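Local coordinates for Lin2111 protein (Listeria innocua, PDB 3EDP) that is of unknown function but probably acts as a DNA-binding transcription regulator of the GntR family, pairing a helix-turn-helix domain with a UTRA domain, at residues A[207-212]-A[216-221]; A[115-120]-A[144-149]. All blocks are in the same frame, centred on the assembly; numbering follows the deposited sequence.

Interaction 1 (A[207-212]-A[216-221]); sequences SVFYAE and PIAIQY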
loop_
_atom_site.group_PDB
_atom_site.type_symbol
_atom_site.label_atom_id
_atom_site.label_comp_id
_atom_site.label_asym_id
_atom_site.label_seq_id
_atom_site.Cartn_x
_atom_site.Cartn_y
_atom_site.Cartn_z
ATOM N N SER A 207 7.385 -1.242 3.863
ATOM C CA SER A 207 6.509 -1.881 2.885
ATOM C C SER A 207 7.317 -2.843 2.022
ATOM O O SER A 207 8.388 -2.492 1.518
ATOM C CB SER A 207 5.840 -0.838 1.992
ATOM O OG SER A 207 5.154 0.147 2.732
ATOM N N VAL A 208 6.820 -4.063 1.875
ATOM C CA VAL A 208 7.385 -4.994 0.914
ATOM C C VAL A 208 6.330 -5.261 -0.160
ATOM O O VAL A 208 5.226 -5.686 0.147
ATOM C CB VAL A 208 7.803 -6.311 1.577
ATOM C CG1 VAL A 208 8.347 -7.279 0.525
ATOM C CG2 VAL A 208 8.842 -6.047 2.663
ATOM N N PHE A 209 6.654 -4.967 -1.413
ATOM C CA PHE A 209 5.707 -5.163 -2.503
ATOM C C PHE A 209 6.000 -6.511 -3.155
ATOM O O PHE A 209 7.158 -6.823 -3.466
ATOM C CB PHE A 209 5.822 -4.048 -3.541
ATOM C CG PHE A 209 5.494 -2.665 -3.018
ATOM C CD1 PHE A 209 4.224 -2.134 -3.172
ATOM C CD2 PHE A 209 6.465 -1.890 -2.407
ATOM C CE1 PHE A 209 3.921 -0.854 -2.716
ATOM C CE2 PHE A 209 6.171 -0.609 -1.944
ATOM C CZ PHE A 209 4.897 -0.092 -2.098
ATOM N N TYR A 210 4.957 -7.310 -3.350
ATOM C CA TYR A 210 5.103 -8.642 -3.929
ATOM C C TYR A 210 4.416 -8.754 -5.276
ATOM O O TYR A 210 3.333 -8.202 -5.475
ATOM C CB TYR A 210 4.478 -9.693 -3.004
ATOM C CG TYR A 210 5.232 -9.930 -1.718
ATOM C CD1 TYR A 210 6.175 -10.944 -1.628
ATOM C CD2 TYR A 210 4.994 -9.150 -0.589
ATOM C CE1 TYR A 210 6.866 -11.179 -0.463
ATOM C CE2 TYR A 210 5.683 -9.384 0.595
ATOM C CZ TYR A 210 6.620 -10.397 0.645
ATOM O OH TYR A 210 7.316 -10.649 1.799
ATOM N N ALA A 211 5.057 -9.475 -6.190
ATOM C CA ALA A 211 4.379 -10.051 -7.342
ATOM C C ALA A 211 3.728 -11.359 -6.882
ATOM O O ALA A 211 4.020 -11.844 -5.789
ATOM C CB ALA A 211 5.373 -10.325 -8.478
ATOM N N GLU A 212 2.858 -11.929 -7.713
ATOM C CA GLU A 212 2.230 -13.213 -7.403
ATOM C C GLU A 212 3.254 -14.280 -7.026
ATOM O O GLU A 212 4.418 -14.213 -7.428
ATOM C CB GLU A 212 1.379 -13.704 -8.581
ATOM C CG GLU A 212 -0.102 -13.401 -8.435
ATOM C CD GLU A 212 -0.938 -14.023 -9.533
ATOM O OE1 GLU A 212 -0.947 -13.468 -10.652
ATOM O OE2 GLU A 212 -1.600 -15.053 -9.274
ATOM N N PRO A 216 8.964 -10.982 -3.777
ATOM C CA PRO A 216 9.168 -9.564 -3.456
ATOM C C PRO A 216 9.802 -8.868 -4.650
ATOM O O PRO A 216 10.750 -9.395 -5.225
ATOM C CB PRO A 216 10.161 -9.600 -2.287
ATOM C CG PRO A 216 10.200 -11.034 -1.826
ATOM C CD PRO A 216 9.897 -11.850 -3.042
ATOM N N ILE A 217 9.272 -7.714 -5.033
ATOM C CA ILE A 217 9.807 -6.980 -6.170
ATOM C C ILE A 217 10.313 -5.604 -5.764
ATOM O O ILE A 217 11.086 -4.980 -6.498
ATOM C CB ILE A 217 8.762 -6.830 -7.305
ATOM C CG1 ILE A 217 7.545 -6.043 -6.815
ATOM C CG2 ILE A 217 8.349 -8.207 -7.842
ATOM C CD1 ILE A 217 6.475 -5.841 -7.884
ATOM N N ALA A 218 9.896 -5.131 -4.593
ATOM C CA ALA A 218 10.318 -3.806 -4.142
ATOM C C ALA A 218 10.172 -3.627 -2.635
ATOM O O ALA A 218 9.333 -4.261 -1.998
ATOM C CB ALA A 218 9.543 -2.721 -4.879
ATOM N N ILE A 219 11.003 -2.762 -2.070
ATOM C CA ILE A 219 10.913 -2.418 -0.660
ATOM C C ILE A 219 10.891 -0.913 -0.505
ATOM O O ILE A 219 11.642 -0.203 -1.187
ATOM C CB ILE A 219 12.128 -2.934 0.129
ATOM C CG1 ILE A 219 12.212 -4.456 0.059
ATOM C CG2 ILE A 219 12.047 -2.473 1.575
ATOM C CD1 ILE A 219 13.520 -4.997 0.572
ATOM N N GLN A 220 10.050 -0.432 0.401
ATOM C CA GLN A 220 10.006 0.990 0.741
ATOM C C GLN A 220 10.033 1.194 2.248
ATOM O O GLN A 220 9.379 0.465 2.995
ATOM C CB GLN A 220 8.745 1.630 0.177
ATOM C CG GLN A 220 8.613 3.123 0.466
ATOM C CD GLN A 220 7.396 3.718 -0.237
ATOM O OE1 GLN A 220 6.482 2.993 -0.616
ATOM N NE2 GLN A 220 7.396 5.032 -0.434
ATOM N N TYR A 221 10.810 2.174 2.691
ATOM C CA TYR A 221 10.813 2.580 4.086
ATOM C C TYR A 221 10.394 4.029 4.112
ATOM O O TYR A 221 10.965 4.857 3.410
ATOM C CB TYR A 221 12.199 2.428 4.716
ATOM C CG TYR A 221 12.736 1.022 4.685
ATOM C CD1 TYR A 221 12.194 0.032 5.496
ATOM C CD2 TYR A 221 13.783 0.677 3.839
ATOM C CE1 TYR A 221 12.683 -1.266 5.467
ATOM C CE2 TYR A 221 14.282 -0.612 3.808
ATOM C CZ TYR A 221 13.731 -1.578 4.629
ATOM O OH TYR A 221 14.223 -2.860 4.598
HETATM O O HOH W 1 6.502 2.300 3.310
#
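The carbonyl oxygen of Phe-209 is gripped by two consecutive amides of the facing strand, the signature of a classic beta bulge. Ile-217 N reaches this O at 2.8 Å and almost straight, with 173° at the hydrogen, while Ala-218 N adds a weak bond to the same O at 3.4 Å. The extra residue shifts the register by one, and Tyr-210 therefore lies across from Pro-216, a non-hydrogen-bonded place where a proline, lacking an N-H, forgoes no bond across the ladder. Beyond the bulge the antiparallel pairing is regular: Phe-209 N donates to Ala-218 O, and Ser-207 and Gln-220 exchange a reciprocal pair of backbone bonds.

The hairpin joins strands 201-211 and 215-225, adjacent in the antiparallel sheet of the UTRA region, and its two faces differ. On one, Phe-209 CD2 packs on Ala-218 CB at 4.0 Å, and the amide oxygen Gln-220 OE1 lies at the ring edge, in its plane, 3.8 Å from Phe-209 CZ. Gln-220 gets there because its CG is anti to the backbone N (chi1 -179°) and the chain stays extended. Val-167 of helix 163-167 touches Phe-209 and Ala-218. On this face too, Ser-207 OG hydrogen-bonds to Gln-179 and to a water that donates weakly to Gln-220 O. On the other face Tyr-210 CE1 meets Pro-216 CG at 3.6 Å, with Val-208 CG1 alongside Pro-216 CB.

The ladder thus satisfies inward-facing backbone groups, strands 176-185 and 137-146 take several outward-facing ones, and one doubly held carbonyl absorbs the inserted residue without breaking the pairing.

Interaction 2 (A[115-120]-A[144-149]); sequences EIFGMK and ILPLGL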
loop_
_atom_site.group_PDB
_atom_site.type_symbol
_atom_site.label_atom_id
_atom_site.label_comp_id
_atom_site.label_asym_id
_atom_site.label_seq_id
_atom_site.Cartn_x
_atom_site.Cartn_y
_atom_site.Cartn_z
ATOM N N GLU A 115 18.540 -11.309 1.431
ATOM C CA GLU A 115 17.707 -12.239 2.178
ATOM C C GLU A 115 16.218 -11.926 2.010
ATOM O O GLU A 115 15.395 -12.836 1.894
ATOM C CB GLU A 115 18.110 -12.242 3.656
ATOM C CG GLU A 115 17.060 -12.805 4.596
ATOM C CD GLU A 115 16.084 -11.745 5.076
ATOM O OE1 GLU A 115 16.519 -10.589 5.286
ATOM O OE2 GLU A 115 14.888 -12.068 5.246
ATOM N N ILE A 116 15.877 -10.639 1.992
ATOM C CA ILE A 116 14.493 -10.224 1.780
ATOM C C ILE A 116 13.995 -10.539 0.370
ATOM O O ILE A 116 12.895 -11.059 0.197
ATOM C CB ILE A 116 14.306 -8.724 2.050
ATOM C CG1 ILE A 116 14.465 -8.435 3.542
ATOM C CG2 ILE A 116 12.937 -8.267 1.556
ATOM C CD1 ILE A 116 14.592 -6.961 3.877
ATOM N N PHE A 117 14.800 -10.220 -0.637
ATOM C CA PHE A 117 14.413 -10.460 -2.025
ATOM C C PHE A 117 14.648 -11.905 -2.423
ATOM O O PHE A 117 14.183 -12.352 -3.470
ATOM C CB PHE A 117 15.187 -9.535 -2.975
ATOM C CG PHE A 117 14.716 -8.109 -2.949
ATOM C CD1 PHE A 117 13.491 -7.760 -3.501
ATOM C CD2 PHE A 117 15.494 -7.117 -2.375
ATOM C CE1 PHE A 117 13.054 -6.446 -3.483
ATOM C CE2 PHE A 117 15.061 -5.804 -2.349
ATOM C CZ PHE A 117 13.840 -5.466 -2.901
ATOM N N GLY A 118 15.377 -12.633 -1.586
ATOM C CA GLY A 118 15.809 -13.971 -1.941
ATOM C C GLY A 118 16.686 -13.927 -3.177
ATOM O O GLY A 118 16.478 -14.691 -4.117
HETATM N N MSE A 119 17.660 -13.017 -3.175
HETATM C CA MSE A 119 18.595 -12.865 -4.288
HETATM C C MSE A 119 20.042 -12.992 -3.803
HETATM O O MSE A 119 20.292 -13.211 -2.617
HETATM C CB MSE A 119 18.380 -11.519 -4.993
HETATM C CG MSE A 119 18.762 -10.304 -4.158
HETATM SE SE MSE A 119 18.159 -8.596 -4.908
HETATM C CE MSE A 119 19.241 -8.570 -6.529
ATOM N N LYS A 120 20.993 -12.854 -4.722
ATOM C CA LYS A 120 22.406 -12.945 -4.365
ATOM C C LYS A 120 22.937 -11.612 -3.847
ATOM O O LYS A 120 22.680 -10.558 -4.431
ATOM C CB LYS A 120 23.238 -13.426 -5.555
ATOM C CG LYS A 120 22.835 -14.796 -6.071
ATOM C CD LYS A 120 22.684 -15.788 -4.926
ATOM C CE LYS A 120 22.429 -17.203 -5.436
ATOM N NZ LYS A 120 23.605 -17.754 -6.168
ATOM N N ILE A 144 13.984 0.564 -2.571
ATOM C CA ILE A 144 14.954 -0.383 -3.089
ATOM C C ILE A 144 14.290 -1.219 -4.186
ATOM O O ILE A 144 13.282 -1.879 -3.943
ATOM C CB ILE A 144 15.478 -1.308 -1.977
ATOM C CG1 ILE A 144 16.020 -0.485 -0.803
ATOM C CG2 ILE A 144 16.551 -2.248 -2.527
ATOM C CD1 ILE A 144 17.307 0.269 -1.100
ATOM N N LEU A 145 14.850 -1.169 -5.391
ATOM C CA LEU A 145 14.330 -1.905 -6.547
ATOM C C LEU A 145 15.458 -2.696 -7.201
ATOM O O LEU A 145 16.389 -2.109 -7.728
ATOM C CB LEU A 145 13.779 -0.934 -7.592
ATOM C CG LEU A 145 12.700 0.082 -7.210
ATOM C CD1 LEU A 145 12.386 0.997 -8.396
ATOM C CD2 LEU A 145 11.454 -0.623 -6.759
ATOM N N PRO A 146 15.380 -4.033 -7.174
ATOM C CA PRO A 146 16.433 -4.835 -7.814
ATOM C C PRO A 146 16.508 -4.585 -9.320
ATOM O O PRO A 146 15.484 -4.539 -10.006
ATOM C CB PRO A 146 15.999 -6.279 -7.533
ATOM C CG PRO A 146 15.082 -6.177 -6.347
ATOM C CD PRO A 146 14.367 -4.874 -6.520
ATOM N N LEU A 147 17.731 -4.412 -9.811
ATOM C CA LEU A 147 17.999 -4.167 -11.218
ATOM C C LEU A 147 17.358 -5.205 -12.117
ATOM O O LEU A 147 16.736 -4.859 -13.117
ATOM C CB LEU A 147 19.506 -4.157 -11.468
ATOM C CG LEU A 147 20.180 -2.792 -11.472
ATOM C CD1 LEU A 147 19.817 -2.053 -12.746
ATOM C CD2 LEU A 147 19.793 -1.996 -10.231
ATOM N N GLY A 148 17.525 -6.474 -11.758
ATOM C CA GLY A 148 16.991 -7.581 -12.539
ATOM C C GLY A 148 15.475 -7.617 -12.639
ATOM O O GLY A 148 14.920 -8.358 -13.444
ATOM N N LEU A 149 14.802 -6.824 -11.813
ATOM C CA LEU A 149 13.346 -6.776 -11.809
ATOM C C LEU A 149 12.848 -5.514 -12.516
ATOM O O LEU A 149 11.686 -5.430 -12.910
ATOM C CB LEU A 149 12.824 -6.813 -10.368
ATOM C CG LEU A 149 12.494 -8.168 -9.730
ATOM C CD1 LEU A 149 13.261 -9.318 -10.365
ATOM C CD2 LEU A 149 12.705 -8.131 -8.226
#
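Phe-117 and Pro-146 meet by a CH-pi contact, the CG methylene of the proline set over an aromatic face, at the point where a helix ends over a sheet. From CB, which heads toward the strand, the phenylalanine side chain places CG anti to its own carbonyl carbon (chi1 -74°), and the ring comes in from the opposite direction to the proline. Phe-117 CG lies 3.9 Å from Pro-146 CG. Along one side CD1 and then CE1 draw closer, Phe-117 CE1 coming to 3.5 Å from Pro-146 CG. Along the other, Phe-117 CE2 touches the methyl Ile-144 CG2 at 3.9 Å. At the tip, CZ meets Pro-146 CD, and Ile-144 O lies at the ring edge, near its plane. Pro-146 CG stands only 13° off the ring normal, almost squarely over the middle of the ring.

A second side chain from the same segment joins in. In selenomethionine Met-119 the extended chi2 brings SE up to the flank of the proline and the bend at chi3 (-66°) turns CE, leaving SE and CE each 4.1 Å from Pro-146 CB. No hydrogen bond crosses between the segments; the contact is apolar and partly buried, and Gly-118, with positive phi, turns the chain out of the helix between the two contributing residues.

Within the UTRA region, helix 110-117 thus lays its C-terminal end on the last residues of strand 137-146. Phe-117 also touches Pro-216 and Ile-219 of strand 215-225, and Met-119 reaches Val-125 of strand 124-134, so the helix end and the residues just after it touch three neighbouring strands.

From the N terminus, helix 110-117 comes first; the chain then runs through strands 124-134 and 137-146, and interaction 2 closes that loop by returning strand 137-146 to the helix end. Interaction 1 opens only later, closing the hairpin of strands 201-211 and 215-225, joined by a short turn. The two are in series, neither nested nor crossed. They nevertheless adjoin in space, their centres about 10 Å apart, because strands 137-146 and 215-225 are neighbours in one antiparallel sheet. Ile-219 O and Ile-144 N, 2.8 Å apart, probably form a hydrogen bond between them, and Pro-216 CG packs on Ile-116 O at 3.4 Å. Helix, sheet centre and hairpin are thereby tied together.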